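Local coordinates for protein putative xanthine dehydrogenase YAGS fad-binding subunit (Escherichia coli, PDB 5G5G) that probably serves as the molybdenum-cofactor-binding subunit of a periplasmic aldehyde oxidase, holding a pterin cytosine dinucleotide beside a dioxothiomolybdenum centre, at residues Asn278-Pro283 and Leu343-Ala348; Thr182-His187 and Arg282-Gln287. All coordinates share one frame; numbering follows the deposited sequence.

Interaction 1: Asn278-Pro283 and Leu343-Ala348; sequences NTTHRP and LPEGNA
His281 NE2 donates to Pro344 O over 2.7 Å; the oxygen lies in the imidazole plane at the ring edge, while the N-H reaches the carbonyl from above the carbonyl's own plane. On the other side of the ring His281 ND1 donates to Arg282 O at 3.1 Å, so two carbonyls, one from each segment, fix the rotation of the ring. With CG set between the backbone N and the carbonyl carbon (chi1 57°), the imidazole folds back over 343-348. Asn347 N bonds His281 O nearly straight (164°), and His281 N makes a longer bond to Glu345 O. Glu345 OE2 accepts Asn347 ND2 on its anti side at 2.9 Å, while OE1 receives the backbone N-H groups of Thr96 and Ala97. One water joins Thr279 O to Glu345 N, and a second links Thr280 OG1 with Ala348 O. Gly346 covers one face of the imidazole: Gly346 CA is 3.8 Å from the centroid of the His281 ring, a CH-pi contact displaced toward the rim. Pro283 CG packs on the same CA and leaves no room for a CB there. Thr280 lies alongside Glu345, with Thr280 CG2 3.6 Å from Glu345 OE2. The result is a single beta bridge, His281 with Gly346, between two buried loops of the molybdopterin-binding domain, just ahead of Ala348, which lines the dioxothiomolybdenum pocket.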
loop_
_atom_site.group_PDB
_atom_site.type_symbol
_atom_site.label_atom_id
_atom_site.label_comp_id
_atom_site.label_asym_id
_atom_site.label_seq_id
_atom_site.Cartn_x
_atom_site.Cartn_y
_atom_site.Cartn_z
ATOM N N ASN C 278 4.280 -4.347 -14.096
ATOM C CA ASN C 278 4.896 -3.411 -15.057
ATOM C C ASN C 278 6.149 -2.746 -14.502
ATOM O O ASN C 278 7.105 -2.519 -15.254
ATOM C CB ASN C 278 3.923 -2.303 -15.495
ATOM C CG ASN C 278 4.589 -1.312 -16.413
ATOM O OD1 ASN C 278 5.013 -0.239 -15.992
ATOM N ND2 ASN C 278 4.740 -1.713 -17.696
ATOM N N THR C 279 6.132 -2.433 -13.203
ATOM C CA THR C 279 7.164 -1.592 -12.615
ATOM C C THR C 279 8.207 -2.502 -11.942
ATOM O O THR C 279 8.525 -3.535 -12.487
ATOM C CB THR C 279 6.625 -0.523 -11.672
ATOM O OG1 THR C 279 5.991 -1.053 -10.494
ATOM C CG2 THR C 279 5.573 0.327 -12.405
ATOM N N THR C 280 8.748 -2.096 -10.799
ATOM C CA THR C 280 9.763 -2.896 -10.142
ATOM C C THR C 280 9.210 -3.471 -8.826
ATOM O O THR C 280 8.161 -3.040 -8.339
ATOM C CB THR C 280 11.005 -2.075 -9.837
ATOM O OG1 THR C 280 10.727 -1.062 -8.878
ATOM C CG2 THR C 280 11.531 -1.429 -11.101
ATOM N N HIS C 281 9.973 -4.411 -8.294
ATOM C CA HIS C 281 9.672 -5.032 -7.042
ATOM C C HIS C 281 10.953 -5.329 -6.229
ATOM O O HIS C 281 11.971 -5.487 -6.815
ATOM C CB HIS C 281 9.010 -6.419 -7.264
ATOM C CG HIS C 281 9.844 -7.361 -8.078
ATOM N ND1 HIS C 281 10.621 -8.344 -7.518
ATOM C CD2 HIS C 281 10.045 -7.444 -9.414
ATOM C CE1 HIS C 281 11.279 -8.978 -8.463
ATOM N NE2 HIS C 281 10.944 -8.454 -9.624
ATOM N N ARG C 282 10.840 -5.393 -4.918
ATOM C CA ARG C 282 11.970 -5.916 -4.154
ATOM C C ARG C 282 12.180 -7.390 -4.581
ATOM O O ARG C 282 11.249 -8.132 -4.533
ATOM C CB ARG C 282 11.760 -5.876 -2.649
ATOM C CG ARG C 282 13.058 -6.231 -1.907
ATOM C CD ARG C 282 12.896 -6.469 -0.408
ATOM N NE ARG C 282 12.236 -5.373 0.299
ATOM C CZ ARG C 282 12.806 -4.222 0.707
ATOM N NH1 ARG C 282 14.017 -3.862 0.319
ATOM N NH2 ARG C 282 12.071 -3.332 1.369
ATOM N N PRO C 283 13.416 -7.791 -4.926
ATOM C CA PRO C 283 13.657 -9.210 -5.185
ATOM C C PRO C 283 13.468 -10.045 -3.944
ATOM O O PRO C 283 13.918 -9.650 -2.856
ATOM C CB PRO C 283 15.123 -9.239 -5.628
ATOM C CG PRO C 283 15.423 -7.812 -6.072
ATOM C CD PRO C 283 14.620 -6.978 -5.175
ATOM N N LEU C 343 11.104 -12.877 -14.366
ATOM C CA LEU C 343 10.068 -12.094 -13.736
ATOM C C LEU C 343 10.303 -10.610 -14.047
ATOM O O LEU C 343 11.321 -10.245 -14.632
ATOM C CB LEU C 343 10.119 -12.319 -12.240
ATOM C CG LEU C 343 9.690 -13.693 -11.738
ATOM C CD1 LEU C 343 10.079 -13.873 -10.285
ATOM C CD2 LEU C 343 8.192 -13.908 -11.906
ATOM N N PRO C 344 9.355 -9.738 -13.660
ATOM C CA PRO C 344 9.594 -8.308 -13.816
ATOM C C PRO C 344 10.894 -7.846 -13.112
ATOM O O PRO C 344 11.465 -8.619 -12.289
ATOM C CB PRO C 344 8.342 -7.694 -13.196
ATOM C CG PRO C 344 7.261 -8.707 -13.557
ATOM C CD PRO C 344 7.964 -10.010 -13.231
ATOM N N GLU C 345 11.351 -6.662 -13.471
ATOM C CA GLU C 345 12.619 -6.123 -12.964
ATOM C C GLU C 345 12.595 -5.997 -11.439
ATOM O O GLU C 345 11.765 -5.289 -10.880
ATOM C CB GLU C 345 12.898 -4.723 -13.528
ATOM C CG GLU C 345 14.265 -4.137 -13.194
ATOM C CD GLU C 345 14.433 -2.756 -13.780
ATOM O OE1 GLU C 345 14.416 -2.625 -15.032
ATOM O OE2 GLU C 345 14.618 -1.810 -12.997
ATOM N N GLY C 346 13.576 -6.608 -10.793
ATOM C CA GLY C 346 13.844 -6.398 -9.400
ATOM C C GLY C 346 14.624 -5.109 -9.223
ATOM O O GLY C 346 15.529 -4.786 -10.009
ATOM N N ASN C 347 14.291 -4.364 -8.187
ATOM C CA ASN C 347 15.027 -3.133 -7.937
ATOM C C ASN C 347 14.718 -2.627 -6.530
ATOM O O ASN C 347 14.043 -3.298 -5.737
ATOM C CB ASN C 347 14.730 -2.066 -9.028
ATOM C CG ASN C 347 15.968 -1.264 -9.423
ATOM O OD1 ASN C 347 16.746 -0.798 -8.551
ATOM N ND2 ASN C 347 16.119 -1.036 -10.698
ATOM N N ALA C 348 15.174 -1.400 -6.269
ATOM C CA ALA C 348 15.074 -0.802 -4.945
ATOM C C ALA C 348 13.676 -0.721 -4.379
ATOM O O ALA C 348 12.721 -0.242 -5.024
ATOM C CB ALA C 348 15.656 0.591 -4.942
HETATM O O HOH W 1 9.789 -4.605 -14.737
HETATM O O HOH W 2 12.657 0.475 -7.714
#

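Interaction 2: Thr182-His187 and Arg282-Gln287; sequences TPDQSH and RPATLQ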
loop_
_atom_site.group_PDB
_atom_site.type_symbol
_atom_site.label_atom_id
_atom_site.label_comp_id
_atom_site.label_asym_id
_atom_site.label_seq_id
_atom_site.Cartn_x
_atom_site.Cartn_y
_atom_site.Cartn_z
ATOM N N THR C 182 12.728 -14.457 2.025
ATOM C CA THR C 182 11.817 -13.295 1.900
ATOM C C THR C 182 11.263 -13.277 0.481
ATOM O O THR C 182 11.960 -13.615 -0.461
ATOM C CB THR C 182 12.486 -11.988 2.176
ATOM O OG1 THR C 182 13.509 -11.719 1.200
ATOM C CG2 THR C 182 13.139 -12.021 3.543
ATOM N N PRO C 183 9.994 -12.900 0.348
ATOM C CA PRO C 183 9.353 -12.930 -0.939
ATOM C C PRO C 183 9.609 -11.650 -1.734
ATOM O O PRO C 183 10.109 -10.628 -1.195
ATOM C CB PRO C 183 7.836 -13.003 -0.543
ATOM C CG PRO C 183 7.759 -12.183 0.673
ATOM C CD PRO C 183 9.073 -12.434 1.395
ATOM N N ASP C 184 9.213 -11.685 -3.015
ATOM C CA ASP C 184 9.132 -10.475 -3.771
ATOM C C ASP C 184 8.114 -9.533 -3.108
ATOM O O ASP C 184 7.047 -9.969 -2.597
ATOM C CB ASP C 184 8.734 -10.792 -5.219
ATOM C CG ASP C 184 9.714 -11.720 -5.887
ATOM O OD1 ASP C 184 10.780 -11.226 -6.267
ATOM O OD2 ASP C 184 9.371 -12.937 -6.029
ATOM N N GLN C 185 8.462 -8.258 -3.021
ATOM C CA GLN C 185 7.568 -7.255 -2.424
ATOM C C GLN C 185 7.348 -6.095 -3.378
ATOM O O GLN C 185 8.191 -5.792 -4.252
ATOM C CB GLN C 185 8.093 -6.740 -1.044
ATOM C CG GLN C 185 8.293 -7.865 -0.043
ATOM C CD GLN C 185 9.083 -7.456 1.205
ATOM O OE1 GLN C 185 9.813 -6.480 1.199
ATOM N NE2 GLN C 185 8.982 -8.283 2.271
ATOM N N SER C 186 6.288 -5.356 -3.102
ATOM C CA SER C 186 5.833 -4.278 -3.978
ATOM C C SER C 186 5.651 -2.967 -3.240
ATOM O O SER C 186 5.145 -2.939 -2.121
ATOM C CB SER C 186 4.497 -4.710 -4.673
ATOM O OG SER C 186 4.273 -3.975 -5.864
ATOM N N HIS C 187 5.928 -1.841 -3.922
ATOM C CA HIS C 187 5.903 -0.548 -3.227
ATOM C C HIS C 187 4.502 -0.130 -2.800
ATOM O O HIS C 187 4.268 0.345 -1.688
ATOM C CB HIS C 187 6.531 0.536 -4.078
ATOM C CG HIS C 187 7.817 0.110 -4.680
ATOM N ND1 HIS C 187 7.875 -0.601 -5.875
ATOM C CD2 HIS C 187 9.086 0.240 -4.247
ATOM C CE1 HIS C 187 9.129 -0.888 -6.130
ATOM N NE2 HIS C 187 9.884 -0.381 -5.164
ATOM N N ARG C 282 10.840 -5.393 -4.918
ATOM C CA ARG C 282 11.970 -5.916 -4.154
ATOM C C ARG C 282 12.180 -7.390 -4.581
ATOM O O ARG C 282 11.249 -8.132 -4.533
ATOM C CB ARG C 282 11.760 -5.876 -2.649
ATOM C CG ARG C 282 13.058 -6.231 -1.907
ATOM C CD ARG C 282 12.896 -6.469 -0.408
ATOM N NE ARG C 282 12.236 -5.373 0.299
ATOM C CZ ARG C 282 12.806 -4.222 0.707
ATOM N NH1 ARG C 282 14.017 -3.862 0.319
ATOM N NH2 ARG C 282 12.071 -3.332 1.369
ATOM N N PRO C 283 13.416 -7.791 -4.926
ATOM C CA PRO C 283 13.657 -9.210 -5.185
ATOM C C PRO C 283 13.468 -10.045 -3.944
ATOM O O PRO C 283 13.918 -9.650 -2.856
ATOM C CB PRO C 283 15.123 -9.239 -5.628
ATOM C CG PRO C 283 15.423 -7.812 -6.072
ATOM C CD PRO C 283 14.620 -6.978 -5.175
ATOM N N ALA C 284 12.841 -11.197 -4.126
ATOM C CA ALA C 284 12.854 -12.262 -3.162
ATOM C C ALA C 284 14.298 -12.610 -2.853
ATOM O O ALA C 284 15.205 -12.393 -3.707
ATOM C CB ALA C 284 12.147 -13.506 -3.683
ATOM N N THR C 285 14.527 -13.121 -1.647
ATOM C CA THR C 285 15.835 -13.630 -1.267
ATOM C C THR C 285 15.751 -15.049 -0.687
ATOM O O THR C 285 14.745 -15.480 -0.165
ATOM C CB THR C 285 16.615 -12.723 -0.253
ATOM O OG1 THR C 285 15.976 -12.785 1.040
ATOM C CG2 THR C 285 16.664 -11.259 -0.748
ATOM N N LEU C 286 16.883 -15.736 -0.732
ATOM C CA LEU C 286 17.070 -17.043 -0.099
ATOM C C LEU C 286 18.451 -16.909 0.582
ATOM O O LEU C 286 19.453 -16.704 -0.099
ATOM C CB LEU C 286 17.000 -18.150 -1.145
ATOM C CG LEU C 286 17.048 -19.604 -0.691
ATOM C CD1 LEU C 286 16.575 -20.501 -1.828
ATOM C CD2 LEU C 286 18.436 -20.029 -0.229
ATOM N N GLN C 287 18.480 -16.944 1.897
ATOM C CA GLN C 287 19.677 -16.572 2.646
ATOM C C GLN C 287 20.141 -17.706 3.555
ATOM O O GLN C 287 19.314 -18.331 4.234
ATOM C CB GLN C 287 19.412 -15.354 3.491
ATOM C CG GLN C 287 18.924 -14.140 2.690
ATOM C CD GLN C 287 18.694 -12.949 3.563
ATOM O OE1 GLN C 287 19.574 -12.502 4.311
ATOM N NE2 GLN C 287 17.544 -12.382 3.432
HETATM O O HOH W 3 12.586 -9.893 -0.451
HETATM O O HOH W 4 9.799 -4.437 3.052
#
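Thr182 OG1 is gripped by two partners: Thr285 OG1 donates to Thr182 OG1 at 2.7 Å, and Thr182 OG1 donates in turn to a water at 2.6 Å. That water passes its own hydrogens to Pro183 O and Pro283 O, one on each segment. Two residues on, Gln287 NE2 donates to Thr285 OG1 at 2.9 Å, making a continuous relay from amide to hydroxyl to hydroxyl to water; the same NE2 also bonds Pro356 O, and Gln287 OE1 bonds His304 NE2. The threonine side chains meet at a slant, and with each OG1 between backbone N and carbonyl carbon (chi1 64° and 70°) the two hydroxyls are brought together. A valine in place of Thr285 would probably leave Thr182 OG1 without its hydroxyl donor and take one acceptor from Gln287. Paired backbone bonds join the same two threonines, an antiparallel hydrogen-bonded pair. Farther along, Asp184 OD1 receives Ala284 N at 3.0 Å from above the carboxylate plane. Gln185 and Arg282 form a second hydrogen-bonded pair, their side chains running together in one direction. Arg282 NE meets Gln185 OE1 at 2.8 Å, the oxygen close to the guanidinium plane although the amide is turned 78° from it. A water between OE1 and Arg282 NH2 closes this link, and Glu317 forms a salt bridge with NH1. The contact carries the pairing past the ends of strands 174-182 and 285-293 into loop; helix 354-372 packs on Thr182, Arg282 and Gln287, and strand 299-310 on Pro283, Thr285 and Gln287.

Interactions 1 and 2 have centres about 9 Å apart and share Arg282 and Pro283, so segment 278-287 runs from one into the other, with 343-348 and 182-187 as its successive partners. They also meet directly: His187 NE2 lies 2.8 Å from Ala348 O, a probable hydrogen bond, and Asp184 OD1 packs 3.1 Å from His281 ND1 without a hydrogen bond. Arg282 adds a further tie, its NH2 bonding to Arg350 O of the dioxothiomolybdenum pocket. The side chain of Ala348 is about 4 Å from the dioxothiomolybdenum ion and that of Arg282 about 7 Å: Ala348 lines the pocket itself, while Arg282 stands farther back and reaches it through Arg350 O.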